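Local structure of putative (Helicobacter pylori J99, 4R7K) at residues A[65-70]-A[80-85]; A[99-104]-A[173-178]; A[153-158]-A[181-186]. The protein is of unknown function but, as a member of the SRPBCC helix-grip superfamily, may bind a hydrophobic ligand between its sheet and long C-terminal helix. All blocks are in the same frame, centred on the assembly; numbering follows the deposited sequence.

Contact 1 (A[65-70]-A[80-85]); sequences RDASHW and IHMYHQ
Ala67 meets two apolar tips arriving from 80-85, and nearly all the close packing gathers around it. Ile80 reaches in with CD1, which rests against the alanine's backbone and methyl group together: CD1 is 3.3 Å from Ala67 O and 3.6 Å from Ala67 CB. The side chain leaves with CG1 between the backbone N and the carbonyl carbon (chi1 62°) and then runs extended, which delivers CD1 to the turn. Met82, a selenomethionine, bends at chi2 and brings its CE to 3.7 Å from Ala67 CB. The alanine methyl also lies over the centre of the Trp70 indole, 3.7 Å above its plane. The backbone here is an Asx turn just past the end of helix 57-65. Asp66 OD1 takes Ser68 N at 3.0 Å and bonds to Ser68 OG at 2.7 Å, both from the same face of the carboxylate, and has a third partner in Thr88 OG1. Toward Ser68 the fit slackens: Ile80 CD1 still touches Ser68 N at 3.5 Å, but the serine side chain stands off, its CB 4.5 Å from CD1, and both residues are partly open to solvent. Further along, 80-85 turns away from 65-70, with His81 and His84 exposed.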
# COMPACT_ATOMS: atom_id res chain seq x y z
N ARG A 65 -7.29 21.87 11.95
CA ARG A 65 -6.62 23.13 12.31
C ARG A 65 -5.73 23.06 13.55
O ARG A 65 -4.71 23.76 13.63
CB ARG A 65 -7.64 24.23 12.60
CG ARG A 65 -8.39 24.78 11.41
CD ARG A 65 -9.21 25.97 11.92
NE ARG A 65 -8.35 27.10 12.28
CZ ARG A 65 -8.75 28.21 12.91
NH1 ARG A 65 -10.01 28.34 13.33
NH2 ARG A 65 -7.88 29.19 13.14
N ASP A 66 -6.14 22.33 14.57
CA ASP A 66 -5.30 22.25 15.76
C ASP A 66 -4.33 21.10 15.56
O ASP A 66 -4.61 19.93 15.84
CB ASP A 66 -6.13 22.12 17.03
CG ASP A 66 -5.26 22.10 18.28
OD1 ASP A 66 -4.04 21.90 18.21
OD2 ASP A 66 -5.83 22.25 19.34
N ALA A 67 -3.15 21.46 15.08
CA ALA A 67 -2.12 20.51 14.74
C ALA A 67 -1.64 19.64 15.89
O ALA A 67 -0.95 18.67 15.65
CB ALA A 67 -0.95 21.23 14.08
N SER A 68 -1.96 20.00 17.13
CA SER A 68 -1.59 19.15 18.28
C SER A 68 -2.30 17.79 18.20
O SER A 68 -1.83 16.82 18.77
CB SER A 68 -1.87 19.84 19.63
OG SER A 68 -3.27 19.96 19.88
N HIS A 69 -3.42 17.70 17.48
CA HIS A 69 -4.14 16.42 17.33
C HIS A 69 -3.55 15.46 16.30
O HIS A 69 -3.79 14.26 16.36
CB HIS A 69 -5.59 16.69 16.93
CG HIS A 69 -6.36 17.46 17.94
ND1 HIS A 69 -6.84 16.90 19.10
CD2 HIS A 69 -6.74 18.76 17.97
CE1 HIS A 69 -7.46 17.83 19.81
NE2 HIS A 69 -7.43 18.96 19.13
N TRP A 70 -2.81 16.01 15.34
CA TRP A 70 -2.28 15.23 14.21
C TRP A 70 -1.56 13.96 14.64
O TRP A 70 -1.84 12.86 14.14
CB TRP A 70 -1.32 16.10 13.39
CG TRP A 70 -1.97 17.21 12.63
CD1 TRP A 70 -3.27 17.64 12.72
CD2 TRP A 70 -1.31 18.15 11.76
NE1 TRP A 70 -3.48 18.72 11.91
CE2 TRP A 70 -2.29 19.06 11.32
CE3 TRP A 70 0.00 18.28 11.30
CZ2 TRP A 70 -2.00 20.09 10.44
CZ3 TRP A 70 0.29 19.30 10.44
CH2 TRP A 70 -0.71 20.19 10.01
N ILE A 80 5.42 18.67 16.27
CA ILE A 80 5.07 19.91 15.58
C ILE A 80 5.60 21.08 16.39
O ILE A 80 5.90 20.94 17.58
CB ILE A 80 3.55 20.07 15.42
CG1 ILE A 80 2.88 20.14 16.80
CG2 ILE A 80 2.99 18.91 14.62
CD1 ILE A 80 1.45 20.62 16.76
N HIS A 81 5.69 22.25 15.76
CA HIS A 81 6.19 23.46 16.42
C HIS A 81 5.70 24.72 15.71
O HIS A 81 5.88 24.85 14.51
CB HIS A 81 7.72 23.44 16.46
CG HIS A 81 8.32 24.64 17.12
ND1 HIS A 81 8.32 24.80 18.49
CD2 HIS A 81 8.97 25.71 16.61
CE1 HIS A 81 8.92 25.94 18.79
NE2 HIS A 81 9.32 26.51 17.67
N MSE A 82 5.05 25.62 16.46
CA MSE A 82 4.58 26.90 15.92
C MSE A 82 5.63 27.90 16.37
O MSE A 82 5.91 28.04 17.56
CB MSE A 82 3.13 27.23 16.33
CG MSE A 82 2.08 26.80 15.26
SE MSE A 82 1.87 24.86 15.37
CE MSE A 82 0.76 24.49 13.78
N TYR A 83 6.25 28.58 15.42
CA TYR A 83 7.33 29.51 15.72
C TYR A 83 6.95 30.80 16.45
O TYR A 83 7.74 31.32 17.24
CB TYR A 83 8.06 29.90 14.43
CG TYR A 83 8.92 28.81 13.86
CD1 TYR A 83 8.40 27.88 12.97
CD2 TYR A 83 10.28 28.74 14.17
CE1 TYR A 83 9.19 26.89 12.43
CE2 TYR A 83 11.08 27.75 13.63
CZ TYR A 83 10.53 26.82 12.75
OH TYR A 83 11.31 25.83 12.20
N HIS A 84 5.76 31.34 16.20
CA HIS A 84 5.42 32.64 16.81
C HIS A 84 4.02 32.74 17.37
O HIS A 84 3.44 33.82 17.44
CB HIS A 84 5.66 33.74 15.77
CG HIS A 84 6.99 33.64 15.09
ND1 HIS A 84 7.13 33.34 13.75
CD2 HIS A 84 8.24 33.70 15.59
CE1 HIS A 84 8.41 33.28 13.45
NE2 HIS A 84 9.11 33.50 14.55
N GLN A 85 3.48 31.60 17.80
CA GLN A 85 2.16 31.55 18.38
C GLN A 85 2.28 30.81 19.64
O GLN A 85 3.08 29.89 19.72
CB GLN A 85 1.17 30.73 17.51
CG GLN A 85 1.15 31.08 16.06
CD GLN A 85 -0.08 30.57 15.36
OE1 GLN A 85 -0.48 31.13 14.36
NE2 GLN A 85 -0.72 29.52 15.90

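Contact 2 (A[99-104]-A[173-178]); sequences ETFGFL and NAMLNG
Phe101 drives the CZ end of its ring against the N-terminal end of helix 174-190, overlapping Ala174, Met175 and Gly178. Its CG stands beside the backbone N (chi1 -67°), and the ring reaches all three obliquely. CZ lies 4.0 Å from Ala174 O and 4.2 Å from Gly178 CA; having no side chain, Gly178 lets the ring come this close to the helix backbone. In Met175, a selenomethionine, chi1 and chi2, both near -60°, swing SE to 4.3 Å from Phe101 CE2. This is a Met-aromatic contact, with SE 56° off the ring normal. Phe101 is held out by a type I' turn from Thr100 to Phe103, closing a tight beta hairpin: Thr100 N bonds to Phe103 O at 2.9 Å, and Phe103 N to Thr100 O at 2.8 Å. The hairpin tip thus meets the start of the C-terminal helix of the helix-grip fold. That start is capped by Asn173, whose OD1 accepts Leu176 N at 3.0 Å in a nearly straight bond, the donor lying above the carbonyl plane. Asn177 ND2 bonds to Asn177 OD1 of the second subunit, while Met175 also touches Val46 and Glu157 in the sheet.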
# COMPACT_ATOMS: atom_id res chain seq x y z
N GLU A 99 6.90 16.96 11.55
CA GLU A 99 7.61 15.79 11.11
C GLU A 99 6.64 14.89 10.40
O GLU A 99 5.52 14.68 10.88
CB GLU A 99 8.20 15.04 12.30
CG GLU A 99 9.14 15.89 13.13
CD GLU A 99 9.68 15.19 14.36
OE1 GLU A 99 9.13 14.14 14.77
OE2 GLU A 99 10.64 15.70 14.95
N THR A 100 7.03 14.39 9.23
CA THR A 100 6.21 13.40 8.53
C THR A 100 7.12 12.46 7.73
O THR A 100 8.11 12.90 7.17
CB THR A 100 5.13 14.05 7.65
OG1 THR A 100 4.26 13.03 7.15
CG2 THR A 100 5.75 14.83 6.53
N PHE A 101 6.79 11.16 7.72
CA PHE A 101 7.64 10.14 7.08
C PHE A 101 9.05 10.24 7.63
O PHE A 101 10.01 9.97 6.92
CB PHE A 101 7.71 10.29 5.56
CG PHE A 101 6.42 10.02 4.84
CD1 PHE A 101 5.98 8.71 4.65
CD2 PHE A 101 5.69 11.06 4.28
CE1 PHE A 101 4.81 8.46 3.96
CE2 PHE A 101 4.51 10.81 3.58
CZ PHE A 101 4.08 9.51 3.42
N GLY A 102 9.17 10.67 8.89
CA GLY A 102 10.47 10.86 9.52
C GLY A 102 11.22 12.14 9.14
O GLY A 102 12.24 12.45 9.76
N PHE A 103 10.77 12.88 8.12
CA PHE A 103 11.50 14.11 7.75
C PHE A 103 10.81 15.39 8.23
O PHE A 103 9.57 15.45 8.34
CB PHE A 103 11.93 14.18 6.26
CG PHE A 103 10.81 14.01 5.26
CD1 PHE A 103 9.82 14.98 5.11
CD2 PHE A 103 10.81 12.92 4.39
CE1 PHE A 103 8.80 14.83 4.17
CE2 PHE A 103 9.81 12.77 3.44
CZ PHE A 103 8.80 13.73 3.33
N LEU A 104 11.63 16.39 8.51
CA LEU A 104 11.15 17.68 9.00
C LEU A 104 10.69 18.56 7.84
O LEU A 104 11.40 18.75 6.83
CB LEU A 104 12.25 18.39 9.79
CG LEU A 104 13.03 17.51 10.78
CD1 LEU A 104 14.01 18.36 11.59
CD2 LEU A 104 12.12 16.73 11.72
N ASN A 173 2.23 4.21 -4.59
CA ASN A 173 2.27 5.65 -4.47
C ASN A 173 2.27 6.04 -3.00
O ASN A 173 1.24 5.99 -2.34
CB ASN A 173 1.12 6.26 -5.26
CG ASN A 173 1.17 7.75 -5.31
OD1 ASN A 173 1.61 8.41 -4.36
ND2 ASN A 173 0.72 8.31 -6.45
N ALA A 174 3.44 6.41 -2.50
CA ALA A 174 3.64 6.73 -1.08
C ALA A 174 2.76 7.87 -0.57
O ALA A 174 2.11 7.74 0.47
CB ALA A 174 5.10 7.02 -0.80
N MSE A 175 2.75 8.97 -1.31
CA MSE A 175 1.96 10.13 -0.99
C MSE A 175 0.48 9.83 -0.96
O MSE A 175 -0.24 10.27 -0.06
CB MSE A 175 2.20 11.22 -2.03
CG MSE A 175 3.60 11.80 -2.06
SE MSE A 175 4.13 12.53 -0.31
CE MSE A 175 2.65 13.84 -0.19
N LEU A 176 -0.01 9.11 -1.98
CA LEU A 176 -1.43 8.75 -2.03
C LEU A 176 -1.91 7.95 -0.78
O LEU A 176 -2.96 8.23 -0.20
CB LEU A 176 -1.69 7.91 -3.29
CG LEU A 176 -3.13 7.48 -3.56
CD1 LEU A 176 -3.90 8.69 -4.05
CD2 LEU A 176 -3.24 6.36 -4.58
N ASN A 177 -1.12 6.97 -0.40
CA ASN A 177 -1.45 6.12 0.70
C ASN A 177 -1.27 6.83 2.04
O ASN A 177 -2.08 6.61 2.92
CB ASN A 177 -0.63 4.82 0.61
CG ASN A 177 -1.16 3.90 -0.51
OD1 ASN A 177 -0.50 3.69 -1.52
ND2 ASN A 177 -2.40 3.49 -0.37
N GLY A 178 -0.25 7.68 2.16
CA GLY A 178 -0.03 8.47 3.37
C GLY A 178 -1.18 9.45 3.59
O GLY A 178 -1.71 9.58 4.68

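Contact 3 (A[153-158]-A[181-186]); sequences ILTQES and AWLDGL
With chi1 at -61° and an extended chi2, Leu183 stretches from the helix to the sheet through CD1, and CD2, branching off at CG, falls between Ile153 CG2 and Thr155 CG2. On the strand, Thr155 turns (chi1 -167°) with CG2 between its backbone N and carbonyl carbon, facing the helix, and OG1 beside the carbonyl carbon. Leu183 lies alongside both strand residues, pointing the other way. CD2 is pressed to 3.4 Å from Ile153 CG2, tighter than a usual van der Waals contact, and lies 3.8 Å from Thr155 CG2. The extended branch, CD1, comes to 4.0 Å from Ile153 O. One helical turn on, Leu186 comes in at a slant to Ile153, and its CD2 meets the far methyl, Ile153 CD1, at 4.1 Å. Ile153 therefore spreads its two branches over two leucines, CG2 to one and CD1 to the other.

Strand 150-160 and helix 174-190 run roughly antiparallel here, 155° between their directions, with the segment axes 9.9 Å apart at closest approach. This is the grip of the helix-grip fold, the C-terminal helix lying along the antiparallel sheet. Neighbouring strands complete the bed: Trp141 and Asn48 also touch Leu183, and Val50 touches Ile153. The hydroxyl of Thr155 is spent within the sheet, on His139 NE2 and Ala140 O, which leaves its methyl for the leucine. All four side chains are buried and meet through carbon alone, so the helix is held against this strand by close apolar fit, without polar bonds between the two segments.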
# COMPACT_ATOMS: atom_id res chain seq x y z
N ILE A 153 -14.18 15.70 2.91
CA ILE A 153 -12.83 16.13 3.18
C ILE A 153 -11.99 15.85 1.93
O ILE A 153 -11.75 14.69 1.57
CB ILE A 153 -12.18 15.44 4.41
CG1 ILE A 153 -13.10 15.49 5.61
CG2 ILE A 153 -10.85 16.12 4.73
CD1 ILE A 153 -12.66 14.65 6.80
N LEU A 154 -11.54 16.91 1.28
CA LEU A 154 -10.73 16.82 0.09
C LEU A 154 -9.39 17.37 0.42
O LEU A 154 -9.30 18.50 0.92
CB LEU A 154 -11.33 17.67 -1.03
CG LEU A 154 -10.50 17.82 -2.35
CD1 LEU A 154 -10.46 16.53 -3.14
CD2 LEU A 154 -11.09 18.91 -3.23
N THR A 155 -8.34 16.58 0.15
CA THR A 155 -7.01 17.08 0.30
C THR A 155 -6.17 16.79 -0.97
O THR A 155 -6.15 15.67 -1.52
CB THR A 155 -6.34 16.60 1.59
OG1 THR A 155 -5.16 17.38 1.81
CG2 THR A 155 -5.98 15.13 1.52
N GLN A 156 -5.46 17.81 -1.42
CA GLN A 156 -4.67 17.75 -2.63
C GLN A 156 -3.38 18.44 -2.42
O GLN A 156 -3.32 19.47 -1.74
CB GLN A 156 -5.42 18.40 -3.81
CG GLN A 156 -6.74 17.76 -4.12
CD GLN A 156 -7.45 18.36 -5.32
OE1 GLN A 156 -7.44 19.58 -5.55
NE2 GLN A 156 -8.08 17.51 -6.09
N GLU A 157 -2.30 17.87 -2.96
CA GLU A 157 -0.98 18.44 -2.82
C GLU A 157 -0.28 18.46 -4.18
O GLU A 157 -0.31 17.47 -4.94
CB GLU A 157 -0.11 17.63 -1.83
CG GLU A 157 1.29 18.20 -1.62
CD GLU A 157 2.04 17.57 -0.42
OE1 GLU A 157 3.25 17.32 -0.57
OE2 GLU A 157 1.45 17.32 0.66
N SER A 158 0.40 19.58 -4.42
CA SER A 158 1.18 19.82 -5.63
C SER A 158 2.62 20.00 -5.15
O SER A 158 2.87 20.76 -4.19
CB SER A 158 0.64 21.10 -6.31
OG SER A 158 1.36 21.42 -7.49
N ALA A 181 -4.27 7.83 4.71
CA ALA A 181 -4.18 7.54 6.15
C ALA A 181 -4.49 8.77 7.00
O ALA A 181 -5.07 8.65 8.08
CB ALA A 181 -2.81 6.97 6.51
N TRP A 182 -4.11 9.95 6.51
CA TRP A 182 -4.37 11.21 7.21
C TRP A 182 -5.89 11.39 7.26
O TRP A 182 -6.45 11.61 8.33
CB TRP A 182 -3.78 12.43 6.49
CG TRP A 182 -3.63 13.66 7.37
CD1 TRP A 182 -4.47 14.06 8.38
CD2 TRP A 182 -2.65 14.71 7.24
NE1 TRP A 182 -4.01 15.22 8.94
CE2 TRP A 182 -2.90 15.64 8.26
CE3 TRP A 182 -1.52 14.90 6.40
CZ2 TRP A 182 -2.10 16.78 8.45
CZ3 TRP A 182 -0.73 16.03 6.60
CH2 TRP A 182 -1.02 16.94 7.62
N LEU A 183 -6.55 11.24 6.11
CA LEU A 183 -8.01 11.38 6.06
C LEU A 183 -8.73 10.34 6.89
O LEU A 183 -9.66 10.68 7.63
CB LEU A 183 -8.56 11.32 4.63
CG LEU A 183 -8.09 12.37 3.62
CD1 LEU A 183 -8.81 12.16 2.34
CD2 LEU A 183 -8.41 13.77 4.11
N ASP A 184 -8.30 9.07 6.81
CA ASP A 184 -8.99 8.02 7.56
C ASP A 184 -8.83 8.27 9.05
O ASP A 184 -9.76 8.04 9.83
CB ASP A 184 -8.49 6.64 7.17
CG ASP A 184 -8.87 6.25 5.72
OD1 ASP A 184 -9.78 6.85 5.11
OD2 ASP A 184 -8.26 5.30 5.22
N GLY A 185 -7.65 8.75 9.46
CA GLY A 185 -7.40 9.04 10.84
C GLY A 185 -8.24 10.20 11.34
O GLY A 185 -8.82 10.15 12.43
N LEU A 186 -8.28 11.25 10.55
CA LEU A 186 -9.08 12.45 10.88
C LEU A 186 -10.55 12.09 11.09
O LEU A 186 -11.20 12.53 12.03
CB LEU A 186 -8.90 13.47 9.74
CG LEU A 186 -9.67 14.77 9.79
CD1 LEU A 186 -9.48 15.49 11.12
CD2 LEU A 186 -9.19 15.64 8.66

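In the fold
Contact 1 closes before the other two open, whereas contacts 2 and 3 alternate along the chain: 99-104, 153-158, 173-178, 181-186. Contacts 2 and 3 share helix 174-190 and the antiparallel sheet, with centres about 12 Å apart; they touch where Met175 packs on Glu157. One fastens the helix start to the hairpin at one edge of the sheet, the other its middle to strand 150-160. Contact 1, between loops about 17 Å from contact 3 by centres, joins it through the edge-to-face rings of Trp70 and Trp182. Helix, sheet and loops thus meet around an aromatic-rich interior, consistent with the ligand pocket of SRPBCC relatives.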